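Side-chain contacts in protein SSD1 (Saccharomyces cerevisiae S288C, PDB 7AM1), which binds mRNA untranslated regions and represses translation, a non-enzymatic member of the RNase II family: residues V382-N385 and T389-L392; L716-T721 and P751-E756; L893-G898 and P902-R907. All coordinates share one frame; numbering follows the deposited sequence.

Interaction 1 (V382-N385 and T389-L392)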
ATOM      1  N   VAL A 382      -5.327   7.208 -31.743  1.00 44.46           N
ATOM      2  CA  VAL A 382      -6.727   7.524 -31.985  1.00 45.81           C
ATOM      3  C   VAL A 382      -6.825   7.899 -33.455  1.00 46.44           C
ATOM      4  O   VAL A 382      -5.983   8.644 -33.969  1.00 45.82           O
ATOM      5  CB  VAL A 382      -7.243   8.659 -31.080  1.00 48.82           C
ATOM      6  CG1 VAL A 382      -8.589   9.156 -31.570  1.00 51.98           C
ATOM      7  CG2 VAL A 382      -7.344   8.196 -29.646  1.00 49.01           C
ATOM      8  N   ARG A 383      -7.820   7.361 -34.139  1.00 48.79           N
ATOM      9  CA  ARG A 383      -7.925   7.557 -35.575  1.00 51.47           C
ATOM     10  C   ARG A 383      -9.391   7.738 -35.913  1.00 52.36           C
ATOM     11  O   ARG A 383     -10.256   7.077 -35.333  1.00 52.63           O
ATOM     12  CB  ARG A 383      -7.294   6.369 -36.320  1.00 53.41           C
ATOM     13  CG  ARG A 383      -7.339   6.416 -37.835  1.00 57.36           C
ATOM     14  CD  ARG A 383      -6.563   5.223 -38.400  1.00 59.45           C
ATOM     15  NE  ARG A 383      -6.621   5.133 -39.856  1.00 63.40           N
ATOM     16  CZ  ARG A 383      -7.551   4.474 -40.537  1.00 66.50           C
ATOM     17  NH1 ARG A 383      -8.521   3.832 -39.900  1.00 68.33           N
ATOM     18  NH2 ARG A 383      -7.504   4.454 -41.859  1.00 67.89           N
ATOM     19  N   ASN A 384      -9.666   8.672 -36.814  1.00 51.86           N
ATOM     20  CA  ASN A 384     -11.001   8.846 -37.365  1.00 51.95           C
ATOM     21  C   ASN A 384     -11.144   7.896 -38.546  1.00 54.56           C
ATOM     22  O   ASN A 384     -10.394   7.998 -39.522  1.00 55.21           O
ATOM     23  CB  ASN A 384     -11.215  10.301 -37.775  1.00 52.13           C
ATOM     24  CG  ASN A 384     -12.588  10.553 -38.350  1.00 54.26           C
ATOM     25  OD1 ASN A 384     -13.397   9.635 -38.489  1.00 55.09           O
ATOM     26  ND2 ASN A 384     -12.866  11.812 -38.674  1.00 54.97           N
ATOM     27  N   ASN A 385     -12.090   6.958 -38.444  1.00 55.84           N
ATOM     28  CA  ASN A 385     -12.295   5.976 -39.500  1.00 62.06           C
ATOM     29  C   ASN A 385     -13.114   6.517 -40.663  1.00 68.69           C
ATOM     30  O   ASN A 385     -13.144   5.882 -41.722  1.00 68.30           O
ATOM     31  CB  ASN A 385     -12.982   4.729 -38.940  1.00 61.91           C
ATOM     32  CG  ASN A 385     -12.062   3.902 -38.080  1.00 61.71           C
ATOM     33  OD1 ASN A 385     -10.844   3.910 -38.268  1.00 61.98           O
ATOM     34  ND2 ASN A 385     -12.635   3.184 -37.122  1.00 61.86           N
ATOM     35  N   THR A 389     -17.332   6.764 -37.087  1.00 67.94           N
ATOM     36  CA  THR A 389     -16.715   6.027 -35.997  1.00 66.48           C
ATOM     37  C   THR A 389     -15.278   6.482 -35.809  1.00 59.26           C
ATOM     38  O   THR A 389     -14.613   6.914 -36.755  1.00 57.40           O
ATOM     39  CB  THR A 389     -16.737   4.508 -36.250  1.00 72.57           C
ATOM     40  OG1 THR A 389     -15.791   4.177 -37.275  1.00 74.70           O
ATOM     41  CG2 THR A 389     -18.125   4.049 -36.674  1.00 76.18           C
ATOM     42  N   LEU A 390     -14.808   6.367 -34.573  1.00 54.46           N
ATOM     43  CA  LEU A 390     -13.414   6.574 -34.216  1.00 53.60           C
ATOM     44  C   LEU A 390     -12.802   5.241 -33.809  1.00 49.98           C
ATOM     45  O   LEU A 390     -13.497   4.241 -33.608  1.00 50.99           O
ATOM     46  CB  LEU A 390     -13.275   7.587 -33.073  1.00 56.91           C
ATOM     47  CG  LEU A 390     -13.942   8.950 -33.241  1.00 62.18           C
ATOM     48  CD1 LEU A 390     -13.704   9.809 -32.002  1.00 63.44           C
ATOM     49  CD2 LEU A 390     -13.431   9.652 -34.487  1.00 64.22           C
ATOM     50  N   GLU A 391     -11.482   5.239 -33.678  1.00 46.23           N
ATOM     51  CA  GLU A 391     -10.739   4.052 -33.283  1.00 45.99           C
ATOM     52  C   GLU A 391      -9.726   4.431 -32.215  1.00 44.85           C
ATOM     53  O   GLU A 391      -8.938   5.360 -32.407  1.00 46.13           O
ATOM     54  CB  GLU A 391     -10.036   3.433 -34.492  1.00 48.39           C
ATOM     55  CG  GLU A 391      -9.057   2.341 -34.163  1.00 49.95           C
ATOM     56  CD  GLU A 391      -8.551   1.645 -35.406  1.00 52.71           C
ATOM     57  OE1 GLU A 391      -9.386   1.091 -36.151  1.00 54.87           O
ATOM     58  OE2 GLU A 391      -7.326   1.659 -35.643  1.00 53.18           O
ATOM     59  N   LEU A 392      -9.764   3.725 -31.089  1.00 43.72           N
ATOM     60  CA  LEU A 392      -8.750   3.840 -30.047  1.00 42.80           C
ATOM     61  C   LEU A 392      -7.960   2.535 -30.035  1.00 42.00           C
ATOM     62  O   LEU A 392      -8.507   1.479 -29.698  1.00 42.02           O
ATOM     63  CB  LEU A 392      -9.370   4.109 -28.680  1.00 43.15           C
ATOM     64  CG  LEU A 392      -8.342   4.235 -27.552  1.00 42.89           C
ATOM     65  CD1 LEU A 392      -7.647   5.586 -27.622  1.00 41.75           C
ATOM     66  CD2 LEU A 392      -8.976   4.005 -26.190  1.00 44.43           C
TER
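Glu391 and Asn385 meet near the turn end of two antiparallel strands. Asn385 ND2 comes to 3.7 Å from Glu391 CB, so the amide sits at the root of the glutamate side chain. The two side chains run at about a right angle, and the amide and carboxylate planes are turned 72° apart. Glu391 carries its CG anti to the backbone N (chi1 170°) and continues extended, which takes the carboxylate past Asn385 to His381, where OE2 is hydrogen-bonded to NE2. The guanidinium of Arg383 lies on the same face without touching that carboxylate and forms its salt bridge with Glu363 instead; the arginine's positive charge may still stabilise Glu391.

Asn385 is held by its backbone and, weakly, by its amide. Its backbone N donates to Thr389 O at 3.0 Å, while ND2 gives a weak bond to Thr389 OG1 at 3.3 Å, whose stronger partner is Asn387 OD1. These bonds close a beta hairpin of the RNB domain, built from strands 378-384 and 389-397. Within these residues Arg383 and Glu391 form the hydrogen-bonded pair, with Arg383 N to Glu391 O at 2.9 Å and Glu391 N to Arg383 O at 2.8 Å.

Val382 sits on the other face, together with Asn384, Leu390 and Leu392. Its CG2, placed anti to the carbonyl carbon, presses on Leu392 CD1 at 3.3 Å, tighter than ordinary methyl contact, and helix 495-510 packs against both side chains through Ile502. Further along this face, Leu390 CD2 lies 3.9 Å from the CA of Asn384, whose OD1 accepts from the backbone N of Gly386.

Interaction 2 (L716-T721 and P751-E756); sequences LLLCKT and PEFGIE
Leu718 reaches out from helix 689-725 and divides its two methyls between Phe753 and Ile755. CD2 has the closer neighbours: Ile755 CG2 at 3.7 Å and, at the same separation of 3.7 Å, the backbone O of Phe753. CD1 meets the Phe753 ring at its edge, near the ring plane, 3.9 Å from CD2 of the ring, with the two side chains roughly perpendicular. Ile755 holds CG1 between its backbone N and carbonyl carbon (chi1 61°), which leaves CG2 as the branch that faces the leucine.

This small patch is fully buried and joins the long helix to residues 751-756 of the DIS3L2-like C-terminal region, which has an OB-type fold in this family. Between the two segments the fit ends at Thr721, whose CG2 stays 6.1 Å from Phe753 CE2; there helix 834-842 takes over through Leu836. Thr721 OG1 is bonded back to Leu717 O at 2.9 Å, a carbonyl that also takes Thr721 N from its opposite face. The solvent side is marked by exposed Lys720, salt-bridged to Glu839. With polar groups engaged in these other directions, the contact rests on dispersion and exclusion of water, so it probably depends on shape fit and gives little directional preference.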
ATOM      1  N   LEU A 716      10.203   6.148   4.673  1.00 34.47           N
ATOM      2  CA  LEU A 716      11.566   6.432   5.102  1.00 37.55           C
ATOM      3  C   LEU A 716      12.009   7.807   4.617  1.00 37.34           C
ATOM      4  O   LEU A 716      12.492   8.629   5.403  1.00 35.12           O
ATOM      5  CB  LEU A 716      12.488   5.331   4.582  1.00 39.76           C
ATOM      6  CG  LEU A 716      13.978   5.379   4.890  1.00 42.13           C
ATOM      7  CD1 LEU A 716      14.205   5.246   6.397  1.00 42.79           C
ATOM      8  CD2 LEU A 716      14.701   4.276   4.125  1.00 42.91           C
ATOM      9  N   LEU A 717      11.846   8.077   3.320  1.00 36.70           N
ATOM     10  CA  LEU A 717      12.274   9.357   2.771  1.00 36.62           C
ATOM     11  C   LEU A 717      11.420  10.506   3.284  1.00 36.84           C
ATOM     12  O   LEU A 717      11.925  11.620   3.461  1.00 37.98           O
ATOM     13  CB  LEU A 717      12.230   9.306   1.248  1.00 36.08           C
ATOM     14  CG  LEU A 717      12.764  10.519   0.491  1.00 36.66           C
ATOM     15  CD1 LEU A 717      14.163  10.883   0.958  1.00 38.25           C
ATOM     16  CD2 LEU A 717      12.739  10.244  -1.011  1.00 36.40           C
ATOM     17  N   LEU A 718      10.132  10.255   3.535  1.00 36.07           N
ATOM     18  CA  LEU A 718       9.262  11.295   4.072  1.00 34.64           C
ATOM     19  C   LEU A 718       9.677  11.689   5.485  1.00 33.97           C
ATOM     20  O   LEU A 718       9.657  12.874   5.838  1.00 34.02           O
ATOM     21  CB  LEU A 718       7.811  10.818   4.059  1.00 36.21           C
ATOM     22  CG  LEU A 718       6.807  11.814   4.638  1.00 39.27           C
ATOM     23  CD1 LEU A 718       6.837  13.121   3.867  1.00 40.18           C
ATOM     24  CD2 LEU A 718       5.412  11.218   4.641  1.00 40.73           C
ATOM     25  N   CYS A 719      10.042  10.708   6.311  1.00 34.09           N
ATOM     26  CA  CYS A 719      10.498  11.015   7.661  1.00 34.85           C
ATOM     27  C   CYS A 719      11.770  11.851   7.626  1.00 33.49           C
ATOM     28  O   CYS A 719      11.919  12.805   8.396  1.00 35.19           O
ATOM     29  CB  CYS A 719      10.727   9.722   8.440  1.00 34.50           C
ATOM     30  SG  CYS A 719       9.217   8.899   8.942  1.00 36.93           S
ATOM     31  N   LYS A 720      12.702  11.499   6.741  1.00 35.30           N
ATOM     32  CA  LYS A 720      13.908  12.298   6.561  1.00 38.97           C
ATOM     33  C   LYS A 720      13.574  13.718   6.121  1.00 37.79           C
ATOM     34  O   LYS A 720      14.208  14.683   6.572  1.00 37.62           O
ATOM     35  CB  LYS A 720      14.806  11.608   5.539  1.00 45.23           C
ATOM     36  CG  LYS A 720      16.088  12.329   5.207  1.00 51.27           C
ATOM     37  CD  LYS A 720      16.947  11.431   4.327  1.00 56.61           C
ATOM     38  CE  LYS A 720      17.781  12.217   3.334  1.00 61.36           C
ATOM     39  NZ  LYS A 720      17.783  11.550   2.000  1.00 63.67           N
ATOM     40  N   THR A 721      12.581  13.863   5.239  1.00 33.39           N
ATOM     41  CA  THR A 721      12.188  15.179   4.746  1.00 33.79           C
ATOM     42  C   THR A 721      11.512  15.990   5.846  1.00 35.77           C
ATOM     43  O   THR A 721      11.794  17.183   6.015  1.00 35.26           O
ATOM     44  CB  THR A 721      11.255  15.020   3.540  1.00 32.83           C
ATOM     45  OG1 THR A 721      11.936  14.346   2.471  1.00 33.30           O
ATOM     46  CG2 THR A 721      10.789  16.364   3.048  1.00 32.64           C
ATOM     47  N   PRO A 751      -3.388  15.915   4.475  1.00 41.53           N
ATOM     48  CA  PRO A 751      -3.357  15.561   3.046  1.00 42.69           C
ATOM     49  C   PRO A 751      -2.088  15.999   2.345  1.00 42.53           C
ATOM     50  O   PRO A 751      -1.688  15.371   1.356  1.00 42.53           O
ATOM     51  CB  PRO A 751      -4.595  16.272   2.479  1.00 44.37           C
ATOM     52  CG  PRO A 751      -5.498  16.464   3.646  1.00 44.36           C
ATOM     53  CD  PRO A 751      -4.596  16.682   4.830  1.00 42.73           C
ATOM     54  N   GLU A 752      -1.442  17.064   2.826  1.00 41.05           N
ATOM     55  CA  GLU A 752      -0.226  17.546   2.186  1.00 41.26           C
ATOM     56  C   GLU A 752       0.924  16.564   2.325  1.00 39.81           C
ATOM     57  O   GLU A 752       1.866  16.612   1.527  1.00 39.56           O
ATOM     58  CB  GLU A 752       0.175  18.900   2.767  1.00 43.48           C
ATOM     59  CG  GLU A 752      -0.783  20.027   2.416  1.00 46.89           C
ATOM     60  CD  GLU A 752      -2.032  20.038   3.278  1.00 49.29           C
ATOM     61  OE1 GLU A 752      -2.090  19.279   4.270  1.00 49.46           O
ATOM     62  OE2 GLU A 752      -2.957  20.810   2.952  1.00 50.70           O
ATOM     63  N   PHE A 753       0.875  15.687   3.326  1.00 40.64           N
ATOM     64  CA  PHE A 753       1.890  14.667   3.521  1.00 40.92           C
ATOM     65  C   PHE A 753       1.390  13.264   3.200  1.00 40.29           C
ATOM     66  O   PHE A 753       2.210  12.349   3.061  1.00 41.26           O
ATOM     67  CB  PHE A 753       2.397  14.701   4.971  1.00 42.44           C
ATOM     68  CG  PHE A 753       3.215  15.919   5.301  1.00 44.88           C
ATOM     69  CD1 PHE A 753       2.614  17.159   5.434  1.00 47.46           C
ATOM     70  CD2 PHE A 753       4.586  15.828   5.466  1.00 44.26           C
ATOM     71  CE1 PHE A 753       3.363  18.281   5.740  1.00 47.24           C
ATOM     72  CE2 PHE A 753       5.341  16.952   5.768  1.00 44.17           C
ATOM     73  CZ  PHE A 753       4.730  18.175   5.904  1.00 45.42           C
ATOM     74  N   GLY A 754       0.080  13.072   3.074  1.00 38.02           N
ATOM     75  CA  GLY A 754      -0.468  11.741   2.882  1.00 35.68           C
ATOM     76  C   GLY A 754      -0.244  10.822   4.061  1.00 35.57           C
ATOM     77  O   GLY A 754       0.099   9.647   3.874  1.00 35.20           O
ATOM     78  N   ILE A 755      -0.423  11.331   5.283  1.00 34.23           N
ATOM     79  CA  ILE A 755      -0.271  10.523   6.481  1.00 34.09           C
ATOM     80  C   ILE A 755      -1.479  10.711   7.387  1.00 33.00           C
ATOM     81  O   ILE A 755      -2.187  11.720   7.337  1.00 33.87           O
ATOM     82  CB  ILE A 755       1.029  10.842   7.258  1.00 35.07           C
ATOM     83  CG1 ILE A 755       1.049  12.306   7.713  1.00 36.47           C
ATOM     84  CG2 ILE A 755       2.245  10.486   6.412  1.00 34.97           C
ATOM     85  CD1 ILE A 755       2.271  12.675   8.552  1.00 37.16           C
ATOM     86  N   GLU A 756      -1.702   9.699   8.215  1.00 32.66           N
ATOM     87  CA  GLU A 756      -2.754   9.676   9.219  1.00 34.25           C
ATOM     88  C   GLU A 756      -2.112   9.171  10.502  1.00 34.66           C
ATOM     89  O   GLU A 756      -1.471   8.116  10.494  1.00 34.65           O
ATOM     90  CB  GLU A 756      -3.911   8.768   8.788  1.00 35.13           C
ATOM     91  CG  GLU A 756      -5.007   8.607   9.832  1.00 37.53           C
ATOM     92  CD  GLU A 756      -5.852   7.360   9.626  1.00 40.48           C
ATOM     93  OE1 GLU A 756      -5.388   6.406   8.961  1.00 40.99           O
ATOM     94  OE2 GLU A 756      -6.994   7.340  10.130  1.00 42.10           O
TER

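Interaction 3 (L893-G898 and P902-R907)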
ATOM      1  N   LEU A 893       4.398  17.929  14.309  1.00 38.06           N
ATOM      2  CA  LEU A 893       4.706  16.723  13.551  1.00 38.03           C
ATOM      3  C   LEU A 893       6.201  16.455  13.593  1.00 36.57           C
ATOM      4  O   LEU A 893       7.009  17.358  13.343  1.00 36.97           O
ATOM      5  CB  LEU A 893       4.223  16.851  12.100  1.00 39.26           C
ATOM      6  CG  LEU A 893       4.629  15.741  11.126  1.00 40.62           C
ATOM      7  CD1 LEU A 893       3.985  14.414  11.501  1.00 42.33           C
ATOM      8  CD2 LEU A 893       4.260  16.122   9.692  1.00 40.31           C
ATOM      9  N   ARG A 894       6.554  15.221  13.944  1.00 34.84           N
ATOM     10  CA  ARG A 894       7.933  14.794  14.085  1.00 37.88           C
ATOM     11  C   ARG A 894       8.096  13.356  13.613  1.00 34.28           C
ATOM     12  O   ARG A 894       7.156  12.562  13.643  1.00 35.02           O
ATOM     13  CB  ARG A 894       8.390  14.879  15.538  1.00 43.75           C
ATOM     14  CG  ARG A 894       9.499  15.831  15.774  1.00 49.53           C
ATOM     15  CD  ARG A 894       9.762  15.902  17.258  1.00 51.38           C
ATOM     16  NE  ARG A 894      10.430  14.702  17.745  1.00 49.96           N
ATOM     17  CZ  ARG A 894      11.745  14.590  17.906  1.00 47.95           C
ATOM     18  NH1 ARG A 894      12.254  13.453  18.359  1.00 47.99           N
ATOM     19  NH2 ARG A 894      12.551  15.606  17.622  1.00 46.41           N
ATOM     20  N   ALA A 895       9.325  13.026  13.219  1.00 33.16           N
ATOM     21  CA  ALA A 895       9.771  11.651  13.005  1.00 36.38           C
ATOM     22  C   ALA A 895      10.811  11.316  14.076  1.00 34.54           C
ATOM     23  O   ALA A 895      11.907  11.888  14.079  1.00 35.22           O
ATOM     24  CB  ALA A 895      10.348  11.467  11.601  1.00 39.45           C
ATOM     25  N   GLU A 896      10.463  10.402  14.989  1.00 33.78           N
ATOM     26  CA  GLU A 896      11.390   9.962  16.029  1.00 34.30           C
ATOM     27  C   GLU A 896      12.427   9.038  15.400  1.00 34.40           C
ATOM     28  O   GLU A 896      12.069   8.015  14.808  1.00 33.67           O
ATOM     29  CB  GLU A 896      10.671   9.202  17.146  1.00 36.70           C
ATOM     30  CG  GLU A 896       9.362   9.781  17.637  1.00 39.95           C
ATOM     31  CD  GLU A 896       9.527  11.022  18.475  1.00 43.09           C
ATOM     32  OE1 GLU A 896      10.679  11.410  18.760  1.00 45.58           O
ATOM     33  OE2 GLU A 896       8.490  11.609  18.851  1.00 43.18           O
ATOM     34  N   VAL A 897      13.701   9.389  15.516  1.00 35.04           N
ATOM     35  CA  VAL A 897      14.780   8.595  14.940  1.00 36.92           C
ATOM     36  C   VAL A 897      15.380   7.722  16.032  1.00 38.03           C
ATOM     37  O   VAL A 897      15.562   8.170  17.171  1.00 37.15           O
ATOM     38  CB  VAL A 897      15.850   9.506  14.311  1.00 40.39           C
ATOM     39  CG1 VAL A 897      17.034   8.686  13.822  1.00 41.21           C
ATOM     40  CG2 VAL A 897      15.242  10.322  13.181  1.00 42.27           C
ATOM     41  N   GLY A 898      15.709   6.477  15.680  1.00 39.75           N
ATOM     42  CA  GLY A 898      16.281   5.547  16.637  1.00 44.41           C
ATOM     43  C   GLY A 898      16.116   4.079  16.293  1.00 50.52           C
ATOM     44  O   GLY A 898      17.023   3.281  16.543  1.00 51.44           O
ATOM     45  N   PRO A 902      12.082   4.935  11.218  1.00 39.49           N
ATOM     46  CA  PRO A 902      11.659   6.075  12.035  1.00 36.32           C
ATOM     47  C   PRO A 902      10.168   6.006  12.322  1.00 33.49           C
ATOM     48  O   PRO A 902       9.401   5.330  11.633  1.00 31.96           O
ATOM     49  CB  PRO A 902      12.018   7.286  11.171  1.00 37.58           C
ATOM     50  CG  PRO A 902      11.993   6.758   9.762  1.00 40.13           C
ATOM     51  CD  PRO A 902      12.482   5.342   9.858  1.00 40.57           C
ATOM     52  N   CYS A 903       9.763   6.738  13.354  1.00 33.49           N
ATOM     53  CA  CYS A 903       8.387   6.723  13.833  1.00 34.67           C
ATOM     54  C   CYS A 903       7.821   8.130  13.739  1.00 34.87           C
ATOM     55  O   CYS A 903       8.302   9.042  14.419  1.00 33.90           O
ATOM     56  CB  CYS A 903       8.331   6.219  15.276  1.00 36.23           C
ATOM     57  SG  CYS A 903       9.022   4.564  15.486  1.00 36.44           S
ATOM     58  N   LEU A 904       6.782   8.298  12.930  1.00 34.02           N
ATOM     59  CA  LEU A 904       6.069   9.562  12.883  1.00 33.98           C
ATOM     60  C   LEU A 904       5.199   9.691  14.121  1.00 33.43           C
ATOM     61  O   LEU A 904       4.520   8.741  14.520  1.00 33.56           O
ATOM     62  CB  LEU A 904       5.206   9.650  11.629  1.00 34.39           C
ATOM     63  CG  LEU A 904       5.967   9.589  10.310  1.00 35.96           C
ATOM     64  CD1 LEU A 904       5.003   9.314   9.150  1.00 36.15           C
ATOM     65  CD2 LEU A 904       6.731  10.891  10.099  1.00 37.76           C
ATOM     66  N   THR A 905       5.223  10.872  14.729  1.00 31.50           N
ATOM     67  CA  THR A 905       4.427  11.138  15.913  1.00 32.83           C
ATOM     68  C   THR A 905       3.816  12.524  15.783  1.00 32.14           C
ATOM     69  O   THR A 905       4.398  13.421  15.165  1.00 33.62           O
ATOM     70  CB  THR A 905       5.260  11.059  17.207  1.00 35.10           C
ATOM     71  OG1 THR A 905       6.316  12.028  17.160  1.00 36.10           O
ATOM     72  CG2 THR A 905       5.858   9.669  17.399  1.00 36.19           C
ATOM     73  N   VAL A 906       2.645  12.694  16.384  1.00 32.75           N
ATOM     74  CA  VAL A 906       1.926  13.958  16.334  1.00 34.24           C
ATOM     75  C   VAL A 906       1.467  14.334  17.735  1.00 35.22           C
ATOM     76  O   VAL A 906       1.174  13.471  18.570  1.00 35.76           O
ATOM     77  CB  VAL A 906       0.711  13.902  15.380  1.00 33.97           C
ATOM     78  CG1 VAL A 906       1.174  13.816  13.947  1.00 33.47           C
ATOM     79  CG2 VAL A 906      -0.197  12.734  15.738  1.00 34.14           C
ATOM     80  N   ARG A 907       1.415  15.641  17.982  1.00 34.84           N
ATOM     81  CA  ARG A 907       0.903  16.203  19.221  1.00 35.76           C
ATOM     82  C   ARG A 907       0.062  17.428  18.901  1.00 35.93           C
ATOM     83  O   ARG A 907       0.369  18.175  17.966  1.00 36.73           O
ATOM     84  CB  ARG A 907       2.039  16.581  20.178  1.00 38.02           C
ATOM     85  CG  ARG A 907       2.890  15.406  20.617  1.00 41.05           C
ATOM     86  CD  ARG A 907       4.217  15.862  21.181  1.00 46.48           C
ATOM     87  NE  ARG A 907       4.659  14.973  22.249  1.00 52.76           N
ATOM     88  CZ  ARG A 907       5.587  15.279  23.150  1.00 58.53           C
ATOM     89  NH1 ARG A 907       6.191  16.465  23.130  1.00 60.08           N
ATOM     90  NH2 ARG A 907       5.903  14.395  24.086  1.00 60.67           N
TER
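Glu896 and Thr905 join the two strands by a side-chain bond, Thr905 OG1 donating to Glu896 OE2 at 2.8 Å from above the carboxylate plane. In the glutamate, chi1 (-43°) sets CG 3.5 Å from Thr905 CG2, and the bend at chi2 (-73°) then turns the carboxylate toward OG1. Its other oxygen, OE1, takes Arg894 NH1 at 2.6 Å in a nearly straight salt bridge, in the guanidinium plane, and a second one from Arg811. Arg894 NH1 and NH2 also donate to the backbone O atoms of Asn808 and Gly730.

Four backbone bonds, both directions of each pair, link Arg894 with Thr905 and Glu896 with Cys903 in this antiparallel hairpin, at the end of a five-stranded sheet; the shortest is Glu896 N to Cys903 O, 2.6 Å. Ala895 O, which takes no bond from the partner strand, accepts from Asn808 ND2 and Asn723 ND2.

On the other face, Leu893 CD1 packs on Val906 CG1 at 3.8 Å. With a leucine in place of Glu896, Thr905 OG1 would probably lose its acceptor, and Arg894 and Arg811 their shared counter-charge. One buried carboxylate thus faces two arginines and a threonine hydroxyl, an arrangement that would probably favour its ionised form.

How the interactions relate
Along the chain interaction 1 comes first, then interaction 2, then interaction 3. Interaction 1 stands apart, in the sheet of the RNB domain, its centre about 43 Å from that of interaction 2 and 53 Å from that of interaction 3. The other two centres are only about 10 Å apart, and both reach the C-terminal sheet that runs from strand 755-760 to strand 903-908. They touch directly: Cys719 of helix 689-725 packs on Ala895, Pro902 and Leu904, and Ile755 on Leu893. Helix, strand 755-760 and the last hairpin therefore share one apolar core, whereas the RNB hairpin packs on helix 495-510, well away from it and across the chain's centre from interaction 3.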